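Long-range contact in capsular polysaccharide export system protein KpsC (Thermosulfurimonas dismutans, PDB 6MGB), which probably transfers Kdo from CMP-Kdo in beta linkage to build the conserved glycolipid anchor of Gram-negative bacterial capsules: residues E196-V207 with L219-F230. Sequence-based numbering, arbitrary orientation.
With C5P (cytidine-5'-monophosphate), chain D.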
ATOM      1  N   GLU A 196      -9.777 -25.734  -4.470  1.00 31.25           N
ATOM      2  CA  GLU A 196     -10.786 -24.753  -4.838  1.00 35.97           C
ATOM      3  C   GLU A 196     -10.116 -23.406  -5.071  1.00 37.77           C
ATOM      4  O   GLU A 196      -9.158 -23.050  -4.380  1.00 34.52           O
ATOM      5  CB  GLU A 196     -11.844 -24.630  -3.742  1.00 37.87           C
ATOM      6  CG  GLU A 196     -12.605 -25.919  -3.471  1.00 51.01           C
ATOM      7  CD  GLU A 196     -13.780 -25.719  -2.533  1.00 54.59           C
ATOM      8  OE1 GLU A 196     -13.625 -25.001  -1.524  1.00 64.63           O
ATOM      9  OE2 GLU A 196     -14.862 -26.279  -2.810  1.00 62.21           O
ATOM     10  N   ILE A 197     -10.620 -22.660  -6.048  1.00 33.09           N
ATOM     11  CA  ILE A 197     -10.039 -21.382  -6.443  1.00 28.42           C
ATOM     12  C   ILE A 197     -11.006 -20.278  -6.043  1.00 26.77           C
ATOM     13  O   ILE A 197     -12.163 -20.269  -6.481  1.00 32.31           O
ATOM     14  CB  ILE A 197      -9.741 -21.335  -7.950  1.00 31.98           C
ATOM     15  CG1 ILE A 197      -8.840 -22.508  -8.360  1.00 47.85           C
ATOM     16  CG2 ILE A 197      -9.105 -20.002  -8.326  1.00 28.80           C
ATOM     17  CD1 ILE A 197      -7.539 -22.609  -7.582  1.00 41.36           C
ATOM     18  N   TYR A 198     -10.533 -19.353  -5.214  1.00 27.39           N
ATOM     19  CA  TYR A 198     -11.301 -18.184  -4.812  1.00 25.91           C
ATOM     20  C   TYR A 198     -10.635 -16.917  -5.331  1.00 32.73           C
ATOM     21  O   TYR A 198      -9.406 -16.794  -5.305  1.00 24.79           O
ATOM     22  CB  TYR A 198     -11.437 -18.106  -3.289  1.00 26.99           C
ATOM     23  CG  TYR A 198     -12.314 -19.181  -2.693  1.00 27.22           C
ATOM     24  CD1 TYR A 198     -11.803 -20.437  -2.398  1.00 31.48           C
ATOM     25  CD2 TYR A 198     -13.652 -18.936  -2.412  1.00 26.39           C
ATOM     26  CE1 TYR A 198     -12.601 -21.422  -1.849  1.00 31.83           C
ATOM     27  CE2 TYR A 198     -14.457 -19.915  -1.863  1.00 31.64           C
ATOM     28  CZ  TYR A 198     -13.926 -21.155  -1.582  1.00 32.51           C
ATOM     29  OH  TYR A 198     -14.723 -22.137  -1.037  1.00 44.30           O
ATOM     30  N   VAL A 199     -11.456 -15.982  -5.802  1.00 30.62           N
ATOM     31  CA  VAL A 199     -11.010 -14.670  -6.255  1.00 26.26           C
ATOM     32  C   VAL A 199     -11.693 -13.622  -5.391  1.00 24.40           C
ATOM     33  O   VAL A 199     -12.925 -13.607  -5.287  1.00 31.79           O
ATOM     34  CB  VAL A 199     -11.334 -14.441  -7.744  1.00 30.61           C
ATOM     35  CG1 VAL A 199     -10.988 -13.016  -8.164  1.00 43.24           C
ATOM     36  CG2 VAL A 199     -10.599 -15.447  -8.614  1.00 30.57           C
ATOM     37  N   LYS A 200     -10.900 -12.743  -4.783  1.00 24.26           N
ATOM     38  CA  LYS A 200     -11.427 -11.673  -3.941  1.00 23.89           C
ATOM     39  C   LYS A 200     -11.439 -10.382  -4.751  1.00 24.35           C
ATOM     40  O   LYS A 200     -10.382  -9.867  -5.131  1.00 22.44           O
ATOM     41  CB  LYS A 200     -10.604 -11.515  -2.665  1.00 27.80           C
ATOM     42  CG  LYS A 200     -11.046 -10.349  -1.780  1.00 34.98           C
ATOM     43  CD  LYS A 200     -12.552 -10.366  -1.537  1.00 36.31           C
ATOM     44  CE  LYS A 200     -12.977  -9.363  -0.478  1.00 51.27           C
ATOM     45  NZ  LYS A 200     -12.473  -7.991  -0.756  1.00 37.15           N
ATOM     46  N   VAL A 201     -12.640  -9.863  -5.012  1.00 24.34           N
ATOM     47  CA  VAL A 201     -12.780  -8.607  -5.733  1.00 25.74           C
ATOM     48  C   VAL A 201     -12.411  -7.444  -4.820  1.00 23.75           C
ATOM     49  O   VAL A 201     -12.651  -7.472  -3.605  1.00 24.95           O
ATOM     50  CB  VAL A 201     -14.216  -8.464  -6.273  1.00 25.76           C
ATOM     51  CG1 VAL A 201     -14.426  -7.101  -6.918  1.00 22.83           C
ATOM     52  CG2 VAL A 201     -14.517  -9.575  -7.272  1.00 25.11           C
ATOM     53  N   HIS A 202     -11.834  -6.405  -5.417  1.00 22.44           N
ATOM     54  CA  HIS A 202     -11.366  -5.258  -4.653  1.00 25.98           C
ATOM     55  C   HIS A 202     -12.558  -4.459  -4.122  1.00 26.72           C
ATOM     56  O   HIS A 202     -13.566  -4.315  -4.820  1.00 27.76           O
ATOM     57  CB  HIS A 202     -10.485  -4.376  -5.542  1.00 24.85           C
ATOM     58  CG  HIS A 202      -9.714  -3.328  -4.800  1.00 26.39           C
ATOM     59  ND1 HIS A 202     -10.295  -2.175  -4.322  1.00 27.95           N
ATOM     60  CD2 HIS A 202      -8.401  -3.248  -4.481  1.00 25.81           C
ATOM     61  CE1 HIS A 202      -9.378  -1.434  -3.727  1.00 27.54           C
ATOM     62  NE2 HIS A 202      -8.219  -2.063  -3.810  1.00 30.91           N
ATOM     63  N   PRO A 203     -12.478  -3.931  -2.895  1.00 28.88           N
ATOM     64  CA  PRO A 203     -13.645  -3.214  -2.343  1.00 31.67           C
ATOM     65  C   PRO A 203     -14.112  -2.045  -3.193  1.00 37.15           C
ATOM     66  O   PRO A 203     -15.322  -1.806  -3.282  1.00 36.15           O
ATOM     67  CB  PRO A 203     -13.153  -2.754  -0.961  1.00 35.58           C
ATOM     68  CG  PRO A 203     -11.662  -2.888  -0.996  1.00 33.41           C
ATOM     69  CD  PRO A 203     -11.392  -4.036  -1.908  1.00 27.13           C
ATOM     70  N   GLU A 204     -13.193  -1.299  -3.812  1.00 27.83           N
ATOM     71  CA  GLU A 204     -13.604  -0.195  -4.675  1.00 32.14           C
ATOM     72  C   GLU A 204     -14.387  -0.693  -5.882  1.00 37.85           C
ATOM     73  O   GLU A 204     -15.199   0.051  -6.445  1.00 34.99           O
ATOM     74  CB  GLU A 204     -12.382   0.607  -5.126  1.00 34.66           C
ATOM     75  CG  GLU A 204     -11.751   1.439  -4.023  1.00 35.19           C
ATOM     76  CD  GLU A 204     -10.484   2.139  -4.475  1.00 49.90           C
ATOM     77  OE1 GLU A 204     -10.342   2.387  -5.690  1.00 59.37           O
ATOM     78  OE2 GLU A 204      -9.627   2.434  -3.614  1.00 45.14           O
ATOM     79  N   VAL A 205     -14.156  -1.938  -6.299  1.00 32.65           N
ATOM     80  CA  VAL A 205     -14.936  -2.517  -7.386  1.00 27.84           C
ATOM     81  C   VAL A 205     -16.276  -3.020  -6.868  1.00 33.50           C
ATOM     82  O   VAL A 205     -17.293  -2.935  -7.564  1.00 33.49           O
ATOM     83  CB  VAL A 205     -14.134  -3.634  -8.077  1.00 35.02           C
ATOM     84  CG1 VAL A 205     -14.999  -4.382  -9.088  1.00 41.20           C
ATOM     85  CG2 VAL A 205     -12.909  -3.052  -8.766  1.00 29.94           C
ATOM     86  N   ILE A 206     -16.299  -3.551  -5.645  1.00 31.37           N
ATOM     87  CA  ILE A 206     -17.554  -3.995  -5.044  1.00 27.78           C
ATOM     88  C   ILE A 206     -18.533  -2.830  -4.952  1.00 27.70           C
ATOM     89  O   ILE A 206     -19.715  -2.962  -5.292  1.00 36.06           O
ATOM     90  CB  ILE A 206     -17.289  -4.625  -3.664  1.00 30.77           C
ATOM     91  CG1 ILE A 206     -16.481  -5.917  -3.827  1.00 34.78           C
ATOM     92  CG2 ILE A 206     -18.599  -4.900  -2.933  1.00 44.05           C
ATOM     93  CD1 ILE A 206     -16.045  -6.557  -2.522  1.00 29.94           C
ATOM     94  N   VAL A 207     -18.055  -1.668  -4.493  1.00 36.29           N
ATOM     95  CA  VAL A 207     -18.923  -0.499  -4.350  1.00 37.14           C
ATOM     96  C   VAL A 207     -19.190   0.199  -5.673  1.00 52.44           C
ATOM     97  O   VAL A 207     -19.841   1.252  -5.682  1.00 41.27           O
ATOM     98  CB  VAL A 207     -18.337   0.517  -3.348  1.00 43.09           C
ATOM     99  CG1 VAL A 207     -18.284  -0.087  -1.951  1.00 47.62           C
ATOM    100  CG2 VAL A 207     -16.956   0.986  -3.785  1.00 45.96           C
ATOM    101  N   LEU A 219     -14.437 -16.608 -15.992  1.00 43.95           N
ATOM    102  CA  LEU A 219     -13.652 -17.714 -15.470  1.00 44.19           C
ATOM    103  C   LEU A 219     -14.497 -18.981 -15.417  1.00 41.84           C
ATOM    104  O   LEU A 219     -15.722 -18.951 -15.539  1.00 43.45           O
ATOM    105  CB  LEU A 219     -13.110 -17.371 -14.079  1.00 42.26           C
ATOM    106  CG  LEU A 219     -12.377 -16.031 -13.973  1.00 41.71           C
ATOM    107  CD1 LEU A 219     -12.020 -15.735 -12.526  1.00 40.96           C
ATOM    108  CD2 LEU A 219     -11.132 -16.017 -14.847  1.00 42.25           C
ATOM    109  N   HIS A 220     -13.816 -20.111 -15.234  1.00 44.96           N
ATOM    110  CA  HIS A 220     -14.506 -21.386 -15.096  1.00 47.19           C
ATOM    111  C   HIS A 220     -15.548 -21.293 -13.988  1.00 48.47           C
ATOM    112  O   HIS A 220     -15.327 -20.648 -12.960  1.00 41.31           O
ATOM    113  CB  HIS A 220     -13.497 -22.498 -14.792  1.00 48.58           C
ATOM    114  CG  HIS A 220     -14.045 -23.881 -14.974  1.00 62.84           C
ATOM    115  ND1 HIS A 220     -14.852 -24.490 -14.038  1.00 52.58           N
ATOM    116  CD2 HIS A 220     -13.893 -24.775 -15.979  1.00 56.73           C
ATOM    117  CE1 HIS A 220     -15.179 -25.699 -14.460  1.00 62.05           C
ATOM    118  NE2 HIS A 220     -14.611 -25.896 -15.636  1.00 64.52           N
ATOM    119  N   ARG A 221     -16.696 -21.938 -14.208  1.00 48.59           N
ATOM    120  CA  ARG A 221     -17.805 -21.824 -13.267  1.00 50.10           C
ATOM    121  C   ARG A 221     -17.444 -22.325 -11.875  1.00 42.68           C
ATOM    122  O   ARG A 221     -18.068 -21.900 -10.897  1.00 40.84           O
ATOM    123  CB  ARG A 221     -19.022 -22.590 -13.793  1.00 57.56           C
ATOM    124  CG  ARG A 221     -19.755 -21.907 -14.943  1.00 70.93           C
ATOM    125  CD  ARG A 221     -20.246 -20.520 -14.554  1.00 74.90           C
ATOM    126  NE  ARG A 221     -21.222 -19.983 -15.499  1.00 78.95           N
ATOM    127  CZ  ARG A 221     -21.702 -18.744 -15.453  1.00 81.27           C
ATOM    128  NH1 ARG A 221     -21.295 -17.904 -14.510  1.00 81.02           N
ATOM    129  NH2 ARG A 221     -22.588 -18.341 -16.352  1.00 80.49           N
ATOM    130  N   SER A 222     -16.457 -23.215 -11.761  1.00 37.89           N
ATOM    131  CA  SER A 222     -16.056 -23.722 -10.454  1.00 34.57           C
ATOM    132  C   SER A 222     -15.288 -22.686  -9.648  1.00 36.34           C
ATOM    133  O   SER A 222     -15.164 -22.838  -8.429  1.00 38.45           O
ATOM    134  CB  SER A 222     -15.206 -24.982 -10.615  1.00 37.72           C
ATOM    135  OG  SER A 222     -13.908 -24.668 -11.089  1.00 42.76           O
ATOM    136  N   VAL A 223     -14.773 -21.642 -10.296  1.00 34.28           N
ATOM    137  CA  VAL A 223     -14.060 -20.592  -9.581  1.00 41.85           C
ATOM    138  C   VAL A 223     -15.067 -19.737  -8.826  1.00 30.57           C
ATOM    139  O   VAL A 223     -16.081 -19.300  -9.384  1.00 30.61           O
ATOM    140  CB  VAL A 223     -13.221 -19.749 -10.552  1.00 37.72           C
ATOM    141  CG1 VAL A 223     -12.524 -18.611  -9.815  1.00 34.49           C
ATOM    142  CG2 VAL A 223     -12.195 -20.627 -11.265  1.00 42.14           C
ATOM    143  N   LYS A 224     -14.787 -19.491  -7.549  1.00 26.33           N
ATOM    144  CA  LYS A 224     -15.687 -18.751  -6.672  1.00 30.19           C
ATOM    145  C   LYS A 224     -15.171 -17.323  -6.548  1.00 23.35           C
ATOM    146  O   LYS A 224     -14.110 -17.085  -5.959  1.00 30.41           O
ATOM    147  CB  LYS A 224     -15.786 -19.442  -5.315  1.00 34.49           C
ATOM    148  CG  LYS A 224     -16.285 -20.878  -5.431  1.00 46.26           C
ATOM    149  CD  LYS A 224     -16.130 -21.659  -4.141  1.00 54.96           C
ATOM    150  CE  LYS A 224     -16.592 -23.101  -4.312  1.00 59.96           C
ATOM    151  NZ  LYS A 224     -15.843 -23.805  -5.393  1.00 68.33           N
ATOM    152  N   VAL A 225     -15.916 -16.379  -7.113  1.00 27.36           N
ATOM    153  CA  VAL A 225     -15.544 -14.970  -7.118  1.00 32.90           C
ATOM    154  C   VAL A 225     -16.261 -14.301  -5.955  1.00 43.63           C
ATOM    155  O   VAL A 225     -17.497 -14.281  -5.902  1.00 29.42           O
ATOM    156  CB  VAL A 225     -15.897 -14.302  -8.455  1.00 36.88           C
ATOM    157  CG1 VAL A 225     -15.544 -12.822  -8.431  1.00 27.08           C
ATOM    158  CG2 VAL A 225     -15.171 -14.998  -9.595  1.00 40.40           C
ATOM    159  N   ILE A 226     -15.485 -13.751  -5.027  1.00 28.82           N
ATOM    160  CA  ILE A 226     -16.015 -13.218  -3.778  1.00 28.20           C
ATOM    161  C   ILE A 226     -16.287 -11.733  -3.975  1.00 32.82           C
ATOM    162  O   ILE A 226     -15.365 -10.946  -4.201  1.00 30.19           O
ATOM    163  CB  ILE A 226     -15.048 -13.459  -2.613  1.00 25.96           C
ATOM    164  CG1 ILE A 226     -14.753 -14.957  -2.467  1.00 39.78           C
ATOM    165  CG2 ILE A 226     -15.624 -12.893  -1.314  1.00 27.91           C
ATOM    166  CD1 ILE A 226     -13.672 -15.280  -1.455  1.00 40.79           C
ATOM    167  N   ARG A 227     -17.558 -11.349  -3.886  1.00 25.19           N
ATOM    168  CA  ARG A 227     -17.965  -9.954  -3.959  1.00 28.05           C
ATOM    169  C   ARG A 227     -18.589  -9.474  -2.655  1.00 33.20           C
ATOM    170  O   ARG A 227     -19.104  -8.351  -2.598  1.00 32.32           O
ATOM    171  CB  ARG A 227     -18.936  -9.751  -5.123  1.00 34.54           C
ATOM    172  CG  ARG A 227     -18.499 -10.458  -6.396  1.00 40.34           C
ATOM    173  CD  ARG A 227     -19.396 -10.108  -7.566  1.00 44.63           C
ATOM    174  NE  ARG A 227     -18.825  -9.043  -8.388  1.00 58.69           N
ATOM    175  CZ  ARG A 227     -18.133  -9.238  -9.508  1.00 38.66           C
ATOM    176  NH1 ARG A 227     -17.655  -8.199 -10.177  1.00 49.95           N
ATOM    177  NH2 ARG A 227     -17.922 -10.465  -9.972  1.00 43.96           N
ATOM    178  N   GLU A 228     -18.569 -10.301  -1.613  1.00 29.78           N
ATOM    179  CA  GLU A 228     -18.935  -9.847  -0.283  1.00 39.15           C
ATOM    180  C   GLU A 228     -17.774  -9.078   0.334  1.00 40.29           C
ATOM    181  O   GLU A 228     -16.601  -9.395   0.112  1.00 32.37           O
ATOM    182  CB  GLU A 228     -19.320 -11.025   0.613  1.00 41.14           C
ATOM    183  CG  GLU A 228     -20.558 -11.772   0.151  1.00 53.82           C
ATOM    184  CD  GLU A 228     -21.020 -12.820   1.145  1.00 53.46           C
ATOM    185  OE1 GLU A 228     -21.119 -14.005   0.763  1.00 55.56           O
ATOM    186  OE2 GLU A 228     -21.281 -12.457   2.312  1.00 64.65           O
ATOM    187  N   GLU A 229     -18.113  -8.056   1.112  1.00 42.37           N
ATOM    188  CA  GLU A 229     -17.112  -7.143   1.656  1.00 45.18           C
ATOM    189  C   GLU A 229     -16.583  -7.685   2.983  1.00 40.10           C
ATOM    190  O   GLU A 229     -16.848  -7.164   4.067  1.00 40.26           O
ATOM    191  CB  GLU A 229     -17.702  -5.751   1.812  1.00 56.76           C
ATOM    192  CG  GLU A 229     -16.666  -4.682   2.014  1.00 66.50           C
ATOM    193  CD  GLU A 229     -16.995  -3.438   1.234  1.00 78.00           C
ATOM    194  OE1 GLU A 229     -16.056  -2.768   0.757  1.00 73.32           O
ATOM    195  OE2 GLU A 229     -18.195  -3.117   1.100  1.00 75.54           O
ATOM    196  N   PHE A 230     -15.809  -8.758   2.869  1.00 34.88           N
ATOM    197  CA  PHE A 230     -15.203  -9.384   4.031  1.00 39.00           C
ATOM    198  C   PHE A 230     -14.009  -8.575   4.519  1.00 43.01           C
ATOM    199  O   PHE A 230     -13.293  -7.944   3.735  1.00 28.92           O
ATOM    200  CB  PHE A 230     -14.747 -10.805   3.700  1.00 38.13           C
ATOM    201  CG  PHE A 230     -15.873 -11.767   3.463  1.00 33.67           C
ATOM    202  CD1 PHE A 230     -16.951 -11.822   4.329  1.00 36.23           C
ATOM    203  CD2 PHE A 230     -15.852 -12.617   2.372  1.00 30.76           C
ATOM    204  CE1 PHE A 230     -17.986 -12.707   4.112  1.00 35.87           C
ATOM    205  CE2 PHE A 230     -16.883 -13.505   2.149  1.00 37.45           C
ATOM    206  CZ  PHE A 230     -17.953 -13.550   3.021  1.00 37.60           C
TER
HETATM  207  O3P C5P D 403      -3.125  -2.239  -3.063  1.00 28.48           O
HETATM  208  P   C5P D 403      -4.623  -2.357  -3.233  1.00 23.36           P
HETATM  209  O1P C5P D 403      -4.919  -3.480  -4.222  1.00 25.25           O
HETATM  210  O2P C5P D 403      -5.401  -1.124  -3.650  1.00 24.71           O
HETATM  211  O5' C5P D 403      -5.176  -2.829  -1.819  1.00 28.26           O
HETATM  212  C5' C5P D 403      -5.458  -1.900  -0.784  1.00 26.06           C
HETATM  213  C4' C5P D 403      -6.090  -2.594   0.396  1.00 25.17           C
HETATM  214  O4' C5P D 403      -7.454  -2.958   0.057  1.00 26.94           O
HETATM  215  C3' C5P D 403      -5.441  -3.910   0.802  1.00 27.41           C
HETATM  216  O3' C5P D 403      -4.325  -3.727   1.657  1.00 26.76           O
HETATM  217  C2' C5P D 403      -6.587  -4.668   1.461  1.00 27.54           C
HETATM  218  O2' C5P D 403      -6.774  -4.251   2.806  1.00 27.00           O
HETATM  219  C1' C5P D 403      -7.783  -4.207   0.628  1.00 29.63           C
HETATM  220  N1  C5P D 403      -8.095  -5.154  -0.468  1.00 25.33           N
HETATM  221  C2  C5P D 403      -9.223  -6.130  -0.331  1.00 31.77           C
HETATM  222  N3  C5P D 403      -9.529  -7.086  -1.452  1.00 28.07           N
HETATM  223  C4  C5P D 403      -8.738  -7.068  -2.679  1.00 24.42           C
HETATM  224  C5  C5P D 403      -7.616  -6.097  -2.815  1.00 23.07           C
HETATM  225  C6  C5P D 403      -7.310  -5.141  -1.694  1.00 21.83           C
HETATM  226  O2  C5P D 403      -9.867  -6.149   0.660  1.00 29.72           O
HETATM  227  N4  C5P D 403      -9.034  -7.997  -3.765  1.00 27.17           N
HETATM  228  O   HOH W   1     -12.575 -23.885  -7.721  1.00 39.38           O
HETATM  229  O   HOH W   2     -13.532  -6.428   1.524  1.00 35.30           O
HETATM  230  O   HOH W   3     -11.024  -8.501   1.755  1.00 38.63           O
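Tyr198, Val199 and Lys200 pair in parallel with Lys224, Val225 and Ile226, joining an inner strand to the edge strand of the six-stranded parallel sheet in the CMP-binding domain of this glycosyltransferase, whose family belongs to the GT-B clan. The strands belong to a beta-alpha-beta unit through the short helix 203-206, and they illustrate how a Rossmann-like sheet delivers ligand-binding residues at its C-terminal end. Alternating backbone bonds set the register: Lys224 N gives to Ile197 O, Val199 N to Lys224 O, Ile226 N to Val199 O and Val201 N to Ile226 O. On the face carrying Tyr198, Lys200, Lys224 and Ile226, the tyrosine ring lies obliquely against Lys224, its CE2 only 3.3 Å from Lys224 CD, while Ile226 CD1 packs at its CD2. On the face of Val199 and Val225 aliphatic side chains meet: Val223 CG1 adjoins Val199 CG2, and Val201 CG2 lies 3.6 Å from Val225 CG1. Past the strand, Pro203 CD sits 3.4 Å from cytosine C2 of the bound CMP, and His202 NE2 gives to phosphate O2P; Asp163 O, Ser247, Gln248 and Glu252 bind the nucleotide too. Bends at chi2 and chi4 (50° and 52°) turn Lys200 NZ back to Val201 O. The same NZ gives to cytosine N3 at 3.2 Å. A methionine here would probably leave cytosine N3 and Val201 O without this donor and deprive two waters of the amine that they link to Phe230 O. One of them, held only weakly by NZ, also donates to cytosine O2 at 2.8 Å.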